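Putative lipoprotein (Bacteroides fragilis, PDB 3QNK) is of unknown function but, as a SusD-like lipoprotein of the outer membrane, probably binds glycans at the cell surface ahead of their uptake. Local coordinates at residues R190-L193 against E199-I202; D398-L403 against V457-I462; I262-G267 against Y344-P349; V473-V476 against E480-V483. All coordinates share one frame; numbering follows the deposited sequence.

Contact 1 of 4, residues R190-L193 against E199-I202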
loop_
_atom_site.group_PDB
_atom_site.type_symbol
_atom_site.label_atom_id
_atom_site.label_comp_id
_atom_site.label_asym_id
_atom_site.label_seq_id
_atom_site.Cartn_x
_atom_site.Cartn_y
_atom_site.Cartn_z
ATOM N N ARG B 190 -9.504 -26.656 6.567
ATOM C CA ARG B 190 -8.113 -26.316 6.238
ATOM C C ARG B 190 -7.419 -25.659 7.421
ATOM O O ARG B 190 -6.307 -26.077 7.763
ATOM C CB ARG B 190 -8.032 -25.403 5.025
ATOM C CG ARG B 190 -6.616 -25.306 4.489
ATOM C CD ARG B 190 -6.459 -24.068 3.658
ATOM N NE ARG B 190 -7.169 -24.196 2.390
ATOM C CZ ARG B 190 -7.197 -23.267 1.443
ATOM N NH1 ARG B 190 -6.564 -22.112 1.617
ATOM N NH2 ARG B 190 -7.865 -23.480 0.317
ATOM N N VAL B 191 -8.087 -24.636 8.061
ATOM C CA VAL B 191 -7.584 -23.932 9.254
ATOM C C VAL B 191 -7.294 -24.969 10.391
ATOM O O VAL B 191 -6.222 -24.917 11.010
ATOM C CB VAL B 191 -8.554 -22.818 9.702
ATOM C CG1 VAL B 191 -8.066 -22.139 10.968
ATOM C CG2 VAL B 191 -8.717 -21.782 8.606
ATOM N N GLU B 192 -8.199 -25.937 10.590
ATOM C CA GLU B 192 -8.039 -26.998 11.576
ATOM C C GLU B 192 -6.873 -27.929 11.216
ATOM O O GLU B 192 -6.147 -28.373 12.104
ATOM C CB GLU B 192 -9.332 -27.818 11.731
ATOM C CG GLU B 192 -10.492 -27.076 12.391
ATOM C CD GLU B 192 -11.882 -27.681 12.220
ATOM O OE1 GLU B 192 -12.124 -28.342 11.185
ATOM O OE2 GLU B 192 -12.743 -27.476 13.109
ATOM N N LEU B 193 -6.672 -28.210 9.916
ATOM C CA LEU B 193 -5.587 -29.073 9.450
ATOM C C LEU B 193 -4.233 -28.387 9.652
ATOM O O LEU B 193 -3.261 -29.026 10.085
ATOM C CB LEU B 193 -5.801 -29.451 7.970
ATOM C CG LEU B 193 -4.821 -30.461 7.349
ATOM C CD1 LEU B 193 -4.945 -31.838 8.000
ATOM C CD2 LEU B 193 -5.024 -30.561 5.869
ATOM N N GLU B 199 -9.124 -34.489 14.702
ATOM C CA GLU B 199 -10.477 -34.970 15.051
ATOM C C GLU B 199 -11.534 -33.963 14.553
ATOM O O GLU B 199 -12.578 -34.378 14.037
ATOM C CB GLU B 199 -10.622 -35.258 16.550
ATOM N N ASP B 200 -11.198 -32.650 14.597
ATOM C CA ASP B 200 -12.067 -31.565 14.136
ATOM C C ASP B 200 -12.179 -31.510 12.613
ATOM O O ASP B 200 -13.289 -31.308 12.122
ATOM C CB ASP B 200 -11.598 -30.207 14.671
ATOM C CG ASP B 200 -11.713 -30.056 16.175
ATOM O OD1 ASP B 200 -12.863 -30.126 16.706
ATOM O OD2 ASP B 200 -10.665 -29.884 16.829
ATOM N N VAL B 201 -11.049 -31.692 11.866
ATOM C CA VAL B 201 -11.011 -31.695 10.394
ATOM C C VAL B 201 -12.047 -32.670 9.833
ATOM O O VAL B 201 -12.834 -32.280 8.971
ATOM C CB VAL B 201 -9.609 -32.040 9.835
ATOM C CG1 VAL B 201 -9.604 -32.063 8.307
ATOM C CG2 VAL B 201 -8.556 -31.077 10.337
ATOM N N ILE B 202 -12.043 -33.927 10.353
ATOM C CA ILE B 202 -12.916 -35.028 9.965
ATOM C C ILE B 202 -14.397 -34.628 10.109
ATOM O O ILE B 202 -15.199 -34.929 9.215
ATOM C CB ILE B 202 -12.568 -36.304 10.786
ATOM C CG1 ILE B 202 -11.120 -36.744 10.503
ATOM C CG2 ILE B 202 -13.575 -37.446 10.485
ATOM C CD1 ILE B 202 -10.494 -37.652 11.514
#
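Glu192 OE1 reaches over the backbone of the neighbouring helix at Asp200 and Val201 and is hydrogen-bonded to Ser204 OG, one turn further along. The same hydroxyl makes a weak hydrogen bond with Asp200 O, which places it beside two acceptors; OE1 and Asp200 O lie 3.3 Å apart and cannot bond each other directly. The other branch of the carboxylate, OE2, rests against the methylene of Asp200, 3.3 Å from its CB. The two acidic side chains cross at about a right angle, and since the Asp200 carboxylate leads away, OE2 and Asp200 OD1 end 4.5 Å apart. Lys188 forms a long, weak ion pair with Glu192 OE2 and Lys203 one with Asp200 OD1; these probably ease the repulsion of the like charges. Segments 190-193 and 199-202 belong to consecutive helices, 181-194 and 198-209, joined by a tight connection: an antiparallel helical hairpin within the alpha-alpha superhelix of the SusD fold. Between the two segments the nearest CA atoms are those of Glu192 and Val201, 5.7 Å apart. Val201 CG2 lies at this junction. With CG1 anti to the backbone N (chi1 179°), CG2 is turned to the facing helix, where it sits 3.6 Å from Glu192 CB and 4.0 Å from Leu193 CB. Leu193 and Val201 also pack on helix 391-405, at Asn397 and Glu400 and at Ala401 respectively, while Val191 faces helix 149-166.

Contact 2 of 4, residues D398-L403 against V457-I462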
loop_
_atom_site.group_PDB
_atom_site.type_symbol
_atom_site.label_atom_id
_atom_site.label_comp_id
_atom_site.label_asym_id
_atom_site.label_seq_id
_atom_site.Cartn_x
_atom_site.Cartn_y
_atom_site.Cartn_z
ATOM N N ASP B 398 -9.471 -34.581 4.810
ATOM C CA ASP B 398 -10.046 -35.718 5.510
ATOM C C ASP B 398 -9.035 -36.882 5.528
ATOM O O ASP B 398 -8.798 -37.453 6.595
ATOM C CB ASP B 398 -11.375 -36.145 4.835
ATOM C CG ASP B 398 -12.349 -36.953 5.688
ATOM O OD1 ASP B 398 -12.231 -36.909 6.932
ATOM O OD2 ASP B 398 -13.258 -37.604 5.106
ATOM N N ALA B 399 -8.423 -37.211 4.352
ATOM C CA ALA B 399 -7.434 -38.291 4.236
ATOM C C ALA B 399 -6.254 -38.052 5.187
ATOM O O ALA B 399 -5.860 -38.959 5.930
ATOM C CB ALA B 399 -6.941 -38.398 2.804
ATOM N N GLU B 400 -5.779 -36.796 5.234
ATOM C CA GLU B 400 -4.681 -36.372 6.053
ATOM C C GLU B 400 -4.995 -36.509 7.548
ATOM O O GLU B 400 -4.185 -37.105 8.275
ATOM C CB GLU B 400 -4.279 -34.942 5.692
ATOM C CG GLU B 400 -2.917 -34.586 6.243
ATOM C CD GLU B 400 -2.212 -33.354 5.719
ATOM O OE1 GLU B 400 -2.532 -32.898 4.594
ATOM O OE2 GLU B 400 -1.257 -32.914 6.404
ATOM N N ALA B 401 -6.146 -35.976 8.009
ATOM C CA ALA B 401 -6.572 -36.038 9.407
ATOM C C ALA B 401 -6.886 -37.463 9.824
ATOM O O ALA B 401 -6.533 -37.849 10.935
ATOM C CB ALA B 401 -7.779 -35.161 9.628
ATOM N N ARG B 402 -7.506 -38.254 8.935
ATOM C CA ARG B 402 -7.844 -39.647 9.231
ATOM C C ARG B 402 -6.610 -40.459 9.463
ATOM O O ARG B 402 -6.575 -41.206 10.441
ATOM C CB ARG B 402 -8.671 -40.291 8.133
ATOM C CG ARG B 402 -10.104 -39.971 8.321
ATOM C CD ARG B 402 -10.924 -40.211 7.086
ATOM N NE ARG B 402 -12.236 -39.615 7.284
ATOM C CZ ARG B 402 -13.270 -40.247 7.813
ATOM N NH1 ARG B 402 -13.174 -41.532 8.136
ATOM N NH2 ARG B 402 -14.415 -39.603 8.016
ATOM N N LEU B 403 -5.579 -40.288 8.622
ATOM C CA LEU B 403 -4.351 -41.048 8.826
ATOM C C LEU B 403 -3.725 -40.733 10.189
ATOM O O LEU B 403 -3.467 -41.662 10.962
ATOM C CB LEU B 403 -3.324 -40.808 7.710
ATOM C CG LEU B 403 -2.084 -41.631 7.909
ATOM C CD1 LEU B 403 -2.004 -42.726 6.932
ATOM C CD2 LEU B 403 -0.877 -40.780 7.957
ATOM N N VAL B 457 4.639 -27.376 2.624
ATOM C CA VAL B 457 6.048 -27.554 2.971
ATOM C C VAL B 457 6.302 -27.044 4.412
ATOM O O VAL B 457 7.011 -27.690 5.189
ATOM C CB VAL B 457 6.949 -26.835 1.917
ATOM C CG1 VAL B 457 8.372 -26.616 2.420
ATOM C CG2 VAL B 457 6.967 -27.602 0.593
ATOM N N ARG B 458 5.693 -25.903 4.752
ATOM C CA ARG B 458 5.810 -25.193 6.032
ATOM C C ARG B 458 5.190 -25.975 7.159
ATOM O O ARG B 458 5.819 -26.143 8.222
ATOM C CB ARG B 458 5.108 -23.827 5.896
ATOM C CG ARG B 458 5.112 -22.975 7.134
ATOM C CD ARG B 458 4.793 -21.537 6.761
ATOM N NE ARG B 458 5.983 -20.756 6.450
ATOM C CZ ARG B 458 5.989 -19.432 6.419
ATOM N NH1 ARG B 458 4.879 -18.754 6.678
ATOM N NH2 ARG B 458 7.112 -18.773 6.149
ATOM N N ARG B 459 3.940 -26.440 6.945
ATOM C CA ARG B 459 3.190 -27.168 7.970
ATOM C C ARG B 459 3.716 -28.594 8.139
ATOM O O ARG B 459 3.804 -29.066 9.270
ATOM C CB ARG B 459 1.680 -27.130 7.722
ATOM C CG ARG B 459 1.198 -27.884 6.507
ATOM C CD ARG B 459 -0.241 -27.552 6.263
ATOM N NE ARG B 459 -0.748 -28.273 5.105
ATOM C CZ ARG B 459 -1.274 -29.484 5.158
ATOM N NH1 ARG B 459 -1.385 -30.119 6.320
ATOM N NH2 ARG B 459 -1.697 -30.071 4.057
ATOM N N TRP B 460 4.113 -29.256 7.044
ATOM C CA TRP B 460 4.705 -30.589 7.100
ATOM C C TRP B 460 6.143 -30.539 7.559
ATOM O O TRP B 460 6.716 -31.584 7.875
ATOM C CB TRP B 460 4.661 -31.268 5.730
ATOM C CG TRP B 460 3.282 -31.605 5.270
ATOM C CD1 TRP B 460 2.195 -31.871 6.045
ATOM C CD2 TRP B 460 2.859 -31.759 3.915
ATOM N NE1 TRP B 460 1.111 -32.142 5.256
ATOM C CE2 TRP B 460 1.488 -32.094 3.943
ATOM C CE3 TRP B 460 3.508 -31.626 2.672
ATOM C CZ2 TRP B 460 0.743 -32.289 2.784
ATOM C CZ3 TRP B 460 2.773 -31.827 1.516
ATOM C CH2 TRP B 460 1.409 -32.168 1.579
ATOM N N LYS B 461 6.740 -29.328 7.570
ATOM C CA LYS B 461 8.116 -29.082 7.967
ATOM C C LYS B 461 9.074 -29.929 7.090
ATOM O O LYS B 461 9.803 -30.758 7.611
ATOM C CB LYS B 461 8.342 -29.287 9.487
ATOM C CG LYS B 461 7.652 -28.223 10.323
ATOM C CD LYS B 461 8.267 -28.070 11.718
ATOM C CE LYS B 461 7.575 -27.054 12.633
ATOM N NZ LYS B 461 7.511 -25.664 12.072
ATOM N N ILE B 462 9.025 -29.720 5.745
ATOM C CA ILE B 462 9.855 -30.426 4.753
ATOM C C ILE B 462 10.668 -29.421 3.873
ATOM O O ILE B 462 11.008 -29.729 2.716
ATOM C CB ILE B 462 9.043 -31.420 3.888
ATOM C CG1 ILE B 462 7.934 -30.728 3.078
ATOM C CG2 ILE B 462 8.516 -32.578 4.730
ATOM C CD1 ILE B 462 7.420 -31.491 1.886
#
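Glu400 of helix 391-405 and the pair Arg459 and Trp460 of helix 453-460 bridge two helices of the SusD alpha-helical superhelix, with 11.1 Å between Glu400 CA and Trp460 CA. Glu400 has CG anti to the backbone N (chi1 -164°) and runs extended beyond it, which carries the carboxylate across the gap. The ionic part is a two-pronged salt bridge. Arg459 comes end-on from the direction opposite to Glu400, NH2 binding OE1 at 3.0 Å and NH1 binding OE2 at 2.8 Å. The NH2 bond is the straighter, 164° at the hydrogen, and runs near the guanidinium plane on the syn side of OE1; NH1 meets OE2 from above the carboxylate plane. Arg459 NE is held in turn by Asp456 in a salt bridge, which probably helps to fix the rotation of the guanidinium. Arg443 forms a long, weak ion pair with Glu400 OE1.

A further hydrogen bond, from an uncharged donor, comes from the indole: Trp460 NE1 donates to Glu400 OE2 at 2.7 Å, in the ring plane and at 168°. OE2 therefore takes two donors, from opposite faces of the carboxylate plane. Leu193 of helix 181-194 packs against the Arg459 side chain. Helix 453-460 ends in a Schellman motif with Lys461, of positive phi, as C-prime residue; its Lys461 N to Arg458 O bond is weak, while Ile462 N binds Val457 O at 2.9 Å.

Contact 3 of 4, residues I262-G267 against Y344-P349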
loop_
_atom_site.group_PDB
_atom_site.type_symbol
_atom_site.label_atom_id
_atom_site.label_comp_id
_atom_site.label_asym_id
_atom_site.label_seq_id
_atom_site.Cartn_x
_atom_site.Cartn_y
_atom_site.Cartn_z
ATOM N N ILE B 262 5.104 -17.023 -28.258
ATOM C CA ILE B 262 3.986 -17.658 -28.953
ATOM C C ILE B 262 3.686 -16.690 -30.127
ATOM O O ILE B 262 2.643 -16.759 -30.774
ATOM C CB ILE B 262 2.909 -17.820 -27.798
ATOM C CG1 ILE B 262 2.924 -19.193 -27.148
ATOM C CG2 ILE B 262 1.512 -17.244 -27.932
ATOM C CD1 ILE B 262 3.227 -20.434 -28.071
ATOM N N ASN B 263 4.697 -15.830 -30.435
ATOM C CA ASN B 263 4.690 -14.742 -31.412
ATOM C C ASN B 263 4.971 -15.168 -32.868
ATOM O O ASN B 263 5.245 -14.321 -33.707
ATOM C CB ASN B 263 5.656 -13.619 -30.977
ATOM C CG ASN B 263 7.098 -13.993 -30.720
ATOM O OD1 ASN B 263 7.453 -15.141 -30.436
ATOM N ND2 ASN B 263 7.962 -12.998 -30.758
ATOM N N ASP B 264 4.856 -16.460 -33.178
ATOM C CA ASP B 264 4.909 -16.993 -34.541
ATOM C C ASP B 264 3.482 -16.881 -35.136
ATOM O O ASP B 264 3.326 -16.632 -36.323
ATOM C CB ASP B 264 5.424 -18.456 -34.551
ATOM C CG ASP B 264 4.634 -19.442 -33.688
ATOM O OD1 ASP B 264 4.398 -19.137 -32.480
ATOM O OD2 ASP B 264 4.299 -20.545 -34.201
ATOM N N LYS B 265 2.454 -17.039 -34.277
ATOM C CA LYS B 265 1.024 -16.966 -34.572
ATOM C C LYS B 265 0.337 -15.823 -33.776
ATOM O O LYS B 265 -0.569 -15.164 -34.303
ATOM C CB LYS B 265 0.374 -18.321 -34.217
ATOM C CG LYS B 265 -1.068 -18.472 -34.677
ATOM C CD LYS B 265 -1.553 -19.905 -34.582
ATOM C CE LYS B 265 -1.543 -20.616 -35.909
ATOM N NZ LYS B 265 -2.451 -21.794 -35.907
ATOM N N TYR B 266 0.759 -15.591 -32.513
ATOM C CA TYR B 266 0.089 -14.617 -31.667
ATOM C C TYR B 266 0.960 -13.421 -31.283
ATOM O O TYR B 266 0.989 -12.465 -32.042
ATOM C CB TYR B 266 -0.511 -15.324 -30.450
ATOM C CG TYR B 266 -1.668 -16.207 -30.862
ATOM C CD1 TYR B 266 -2.833 -15.660 -31.398
ATOM C CD2 TYR B 266 -1.564 -17.593 -30.809
ATOM C CE1 TYR B 266 -3.895 -16.466 -31.799
ATOM C CE2 TYR B 266 -2.616 -18.412 -31.230
ATOM C CZ TYR B 266 -3.778 -17.841 -31.730
ATOM O OH TYR B 266 -4.835 -18.619 -32.125
ATOM N N GLY B 267 1.611 -13.442 -30.130
ATOM C CA GLY B 267 2.429 -12.322 -29.683
ATOM C C GLY B 267 3.279 -12.641 -28.481
ATOM O O GLY B 267 3.314 -13.789 -28.033
ATOM N N TYR B 344 12.766 -25.012 -28.232
ATOM C CA TYR B 344 14.032 -25.023 -28.962
ATOM C C TYR B 344 14.275 -23.671 -29.633
ATOM O O TYR B 344 15.326 -23.077 -29.423
ATOM C CB TYR B 344 14.089 -26.172 -29.998
ATOM C CG TYR B 344 15.339 -26.138 -30.852
ATOM C CD1 TYR B 344 16.601 -26.051 -30.273
ATOM C CD2 TYR B 344 15.263 -26.189 -32.240
ATOM C CE1 TYR B 344 17.752 -25.988 -31.047
ATOM C CE2 TYR B 344 16.412 -26.120 -33.029
ATOM C CZ TYR B 344 17.656 -26.028 -32.428
ATOM O OH TYR B 344 18.814 -26.008 -33.174
ATOM N N LEU B 345 13.314 -23.175 -30.415
ATOM C CA LEU B 345 13.491 -21.920 -31.154
ATOM C C LEU B 345 12.776 -20.712 -30.582
ATOM O O LEU B 345 13.271 -19.604 -30.755
ATOM C CB LEU B 345 12.998 -22.078 -32.601
ATOM C CG LEU B 345 13.736 -23.095 -33.480
ATOM C CD1 LEU B 345 12.984 -23.353 -34.763
ATOM C CD2 LEU B 345 15.144 -22.661 -33.781
HETATM N N MSE B 346 11.590 -20.912 -29.993
HETATM C CA MSE B 346 10.699 -19.855 -29.548
HETATM C C MSE B 346 10.882 -19.470 -28.068
HETATM O O MSE B 346 11.627 -18.539 -27.809
HETATM C CB MSE B 346 9.247 -20.275 -29.837
HETATM C CG MSE B 346 8.927 -20.440 -31.335
HETATM SE SE MSE B 346 8.898 -18.754 -32.306
HETATM C CE MSE B 346 7.317 -18.043 -31.515
ATOM N N ASP B 347 10.164 -20.122 -27.109
ATOM C CA ASP B 347 10.204 -19.807 -25.673
ATOM C C ASP B 347 11.355 -20.523 -25.005
ATOM O O ASP B 347 11.220 -21.637 -24.475
ATOM C CB ASP B 347 8.887 -20.151 -24.987
ATOM C CG ASP B 347 8.666 -19.330 -23.746
ATOM O OD1 ASP B 347 8.228 -18.170 -23.877
ATOM O OD2 ASP B 347 8.932 -19.844 -22.642
ATOM N N THR B 348 12.466 -19.820 -24.976
ATOM C CA THR B 348 13.787 -20.226 -24.552
ATOM C C THR B 348 14.215 -19.514 -23.262
ATOM O O THR B 348 13.881 -18.337 -23.089
ATOM C CB THR B 348 14.648 -19.914 -25.765
ATOM O OG1 THR B 348 14.611 -21.061 -26.611
ATOM C CG2 THR B 348 16.039 -19.506 -25.452
ATOM N N PRO B 349 14.982 -20.184 -22.361
ATOM C CA PRO B 349 15.434 -19.501 -21.124
ATOM C C PRO B 349 16.311 -18.253 -21.366
ATOM O O PRO B 349 16.348 -17.333 -20.537
ATOM C CB PRO B 349 16.250 -20.575 -20.404
ATOM C CG PRO B 349 15.846 -21.858 -21.008
ATOM C CD PRO B 349 15.499 -21.569 -22.428
#
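Ile262 and Met346 mark the nearest backbone approach, 7.1 Å between their CA atoms, and neither segment is a regular helix or strand. Residues 262-267 turn back through a bond of Tyr266 N to Ile262 O, 2.8 Å, while 344-349 brings the Met346 side chain to face them. The two loops lie outside the helical superhelix of the SusD fold.

Met346, present as selenomethionine, points toward the opposing loop and bends at its second and third torsions (-70° and -69°), so that the methyl CE, rather than SE, leads. CE lies among Ile262 N (4.1 Å), Asn263 OD1 (3.1 Å) and Asp264 OD1 (3.3 Å). Asn263 and Asp264 both have CG between the backbone N and the carbonyl carbon (chi1 56° in each), which brings their OD1 atoms round to this methyl. Nearby, Lys265 and Tyr266 are anchored to backbone oxygens of 335-338, and Asp347 to Tyr261 N and Arg343.

A methyl facing an amide oxygen and a carboxylate oxygen can offer little beyond van der Waals attraction, perhaps with a weak electrostatic pull; at this resolution the short distances carry no weight. The loops are probably positioned more by polar bonds to surrounding residues than by this contact.

Contact 4 of 4, residues V473-V476 against E480-V483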
loop_
_atom_site.group_PDB
_atom_site.type_symbol
_atom_site.label_atom_id
_atom_site.label_comp_id
_atom_site.label_asym_id
_atom_site.label_seq_id
_atom_site.Cartn_x
_atom_site.Cartn_y
_atom_site.Cartn_z
ATOM N N VAL B 473 14.438 -28.287 -18.107
ATOM C CA VAL B 473 14.957 -28.821 -19.363
ATOM C C VAL B 473 15.342 -27.657 -20.300
ATOM O O VAL B 473 14.868 -26.533 -20.136
ATOM C CB VAL B 473 14.053 -29.873 -20.076
ATOM C CG1 VAL B 473 13.839 -31.093 -19.190
ATOM C CG2 VAL B 473 12.722 -29.277 -20.549
ATOM N N ARG B 474 16.219 -27.948 -21.264
ATOM C CA ARG B 474 16.720 -27.042 -22.284
ATOM C C ARG B 474 16.805 -27.845 -23.556
ATOM O O ARG B 474 17.390 -28.925 -23.533
ATOM C CB ARG B 474 18.084 -26.524 -21.833
ATOM C CG ARG B 474 18.822 -25.655 -22.783
ATOM C CD ARG B 474 20.157 -25.291 -22.155
ATOM N NE ARG B 474 21.248 -26.074 -22.739
ATOM C CZ ARG B 474 22.329 -26.483 -22.085
ATOM N NH1 ARG B 474 22.494 -26.183 -20.800
ATOM N NH2 ARG B 474 23.261 -27.180 -22.709
ATOM N N PHE B 475 16.193 -27.368 -24.648
ATOM C CA PHE B 475 16.212 -28.086 -25.926
ATOM C C PHE B 475 17.408 -27.679 -26.778
ATOM O O PHE B 475 17.732 -26.496 -26.940
ATOM C CB PHE B 475 14.902 -27.932 -26.693
ATOM C CG PHE B 475 13.861 -28.898 -26.149
ATOM C CD1 PHE B 475 13.252 -28.675 -24.909
ATOM C CD2 PHE B 475 13.489 -30.029 -26.874
ATOM C CE1 PHE B 475 12.331 -29.583 -24.390
ATOM C CE2 PHE B 475 12.561 -30.933 -26.349
ATOM C CZ PHE B 475 12.003 -30.710 -25.109
ATOM N N VAL B 476 18.099 -28.703 -27.270
ATOM C CA VAL B 476 19.308 -28.586 -28.098
ATOM C C VAL B 476 18.950 -28.867 -29.581
ATOM O O VAL B 476 19.762 -28.620 -30.472
ATOM C CB VAL B 476 20.475 -29.474 -27.578
ATOM C CG1 VAL B 476 20.883 -29.053 -26.170
ATOM C CG2 VAL B 476 20.127 -30.958 -27.619
ATOM N N GLU B 480 15.323 -32.957 -29.086
ATOM C CA GLU B 480 16.211 -33.296 -27.982
ATOM C C GLU B 480 16.439 -32.193 -26.998
ATOM O O GLU B 480 16.539 -31.020 -27.369
ATOM C CB GLU B 480 17.581 -33.719 -28.503
ATOM C CG GLU B 480 17.549 -34.895 -29.448
ATOM C CD GLU B 480 18.688 -34.865 -30.443
ATOM O OE1 GLU B 480 18.805 -33.853 -31.170
ATOM O OE2 GLU B 480 19.470 -35.843 -30.486
ATOM N N PHE B 481 16.677 -32.618 -25.738
ATOM C CA PHE B 481 16.897 -31.776 -24.575
ATOM C C PHE B 481 17.911 -32.381 -23.610
ATOM O O PHE B 481 18.208 -33.576 -23.670
ATOM C CB PHE B 481 15.560 -31.540 -23.841
ATOM C CG PHE B 481 14.986 -32.761 -23.171
ATOM C CD1 PHE B 481 14.177 -33.646 -23.874
ATOM C CD2 PHE B 481 15.255 -33.030 -21.836
ATOM C CE1 PHE B 481 13.677 -34.808 -23.260
ATOM C CE2 PHE B 481 14.750 -34.183 -21.220
ATOM C CZ PHE B 481 13.960 -35.061 -21.931
ATOM N N LYS B 482 18.433 -31.507 -22.723
ATOM C CA LYS B 482 19.340 -31.742 -21.598
ATOM C C LYS B 482 18.601 -31.291 -20.323
ATOM O O LYS B 482 17.772 -30.373 -20.403
ATOM C CB LYS B 482 20.655 -30.942 -21.773
ATOM C CG LYS B 482 21.663 -31.472 -22.803
ATOM C CD LYS B 482 22.721 -30.398 -23.056
ATOM C CE LYS B 482 23.943 -30.822 -23.844
ATOM N NZ LYS B 482 25.206 -30.329 -23.214
ATOM N N VAL B 483 18.905 -31.912 -19.152
ATOM C CA VAL B 483 18.332 -31.500 -17.855
ATOM C C VAL B 483 19.256 -30.429 -17.293
ATOM O O VAL B 483 20.470 -30.583 -17.325
ATOM C CB VAL B 483 18.090 -32.686 -16.872
ATOM C CG1 VAL B 483 17.515 -32.205 -15.537
ATOM C CG2 VAL B 483 17.177 -33.737 -17.516
#
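The beta hairpin formed by strands 469-475 and 480-488 closes here, with Arg474 and Lys482 as its hydrogen-bonded pair. Arg474 N gives to Lys482 O at 3.0 Å and Lys482 N to Arg474 O at 2.9 Å, while Val476 N reaches Glu480 O at 2.8 Å beside the loop 476-479, of which Val476 is the first residue. The strand segments run antiparallel at 147°.

Val473 opposite Val483 and Phe475 opposite Phe481 are the flanking non-hydrogen-bonded pairs, with side chains on one common face. There Phe481 CB sits squarely over the Phe475 ring, 3.6 Å from the centroid and 4° off the normal, as a CH-pi contact. The two rings are oblique to each other. Phe481 has CG between its backbone N and carbonyl carbon (chi1 69°), turning the ring so that CD1 lies near Phe475 and CD2 meets Val473 CG1 at 3.6 Å, a diagonal contact between neighbouring pairs.

The hairpin forms most of a small antiparallel sheet in which 480-488 is the central strand and 304-305 flanks it. Phe304 of that flanking strand lies against Phe481, and His326 stacks with Phe475, burying the aromatic face.

The opposite face is polar. Arg474 and Lys482 run side by side in the same direction; Arg474 NH2 lies 3.3 Å from Lys482 CD and 3.7 Å from Lys482 NZ, so like charges are close. Val476 CG1 also rests on that Lys482 methylene.

The contacts fall into two touching pairs. Contacts 1 and 2, centres 11 Å apart, touch at helix 391-405, where Val201 CB meets Ala401 CB at 3.6 Å, and at helix 453-460, where Leu193 CG lies 3.6 Å from Arg459 NH1, so the helical hairpin of contact 1 abuts the ion pair of contact 2. Contacts 3 and 4, with centres 16 Å apart, meet where Tyr344 CE1 lies 3.4 Å from Val476 O. Contacts 1 and 3 are about 45 Å apart between centres, on opposite sides of the chain's centre. An acetate, probably from the crystallisation liquor, lies about 4 Å from the Arg459 side chain in contact 2.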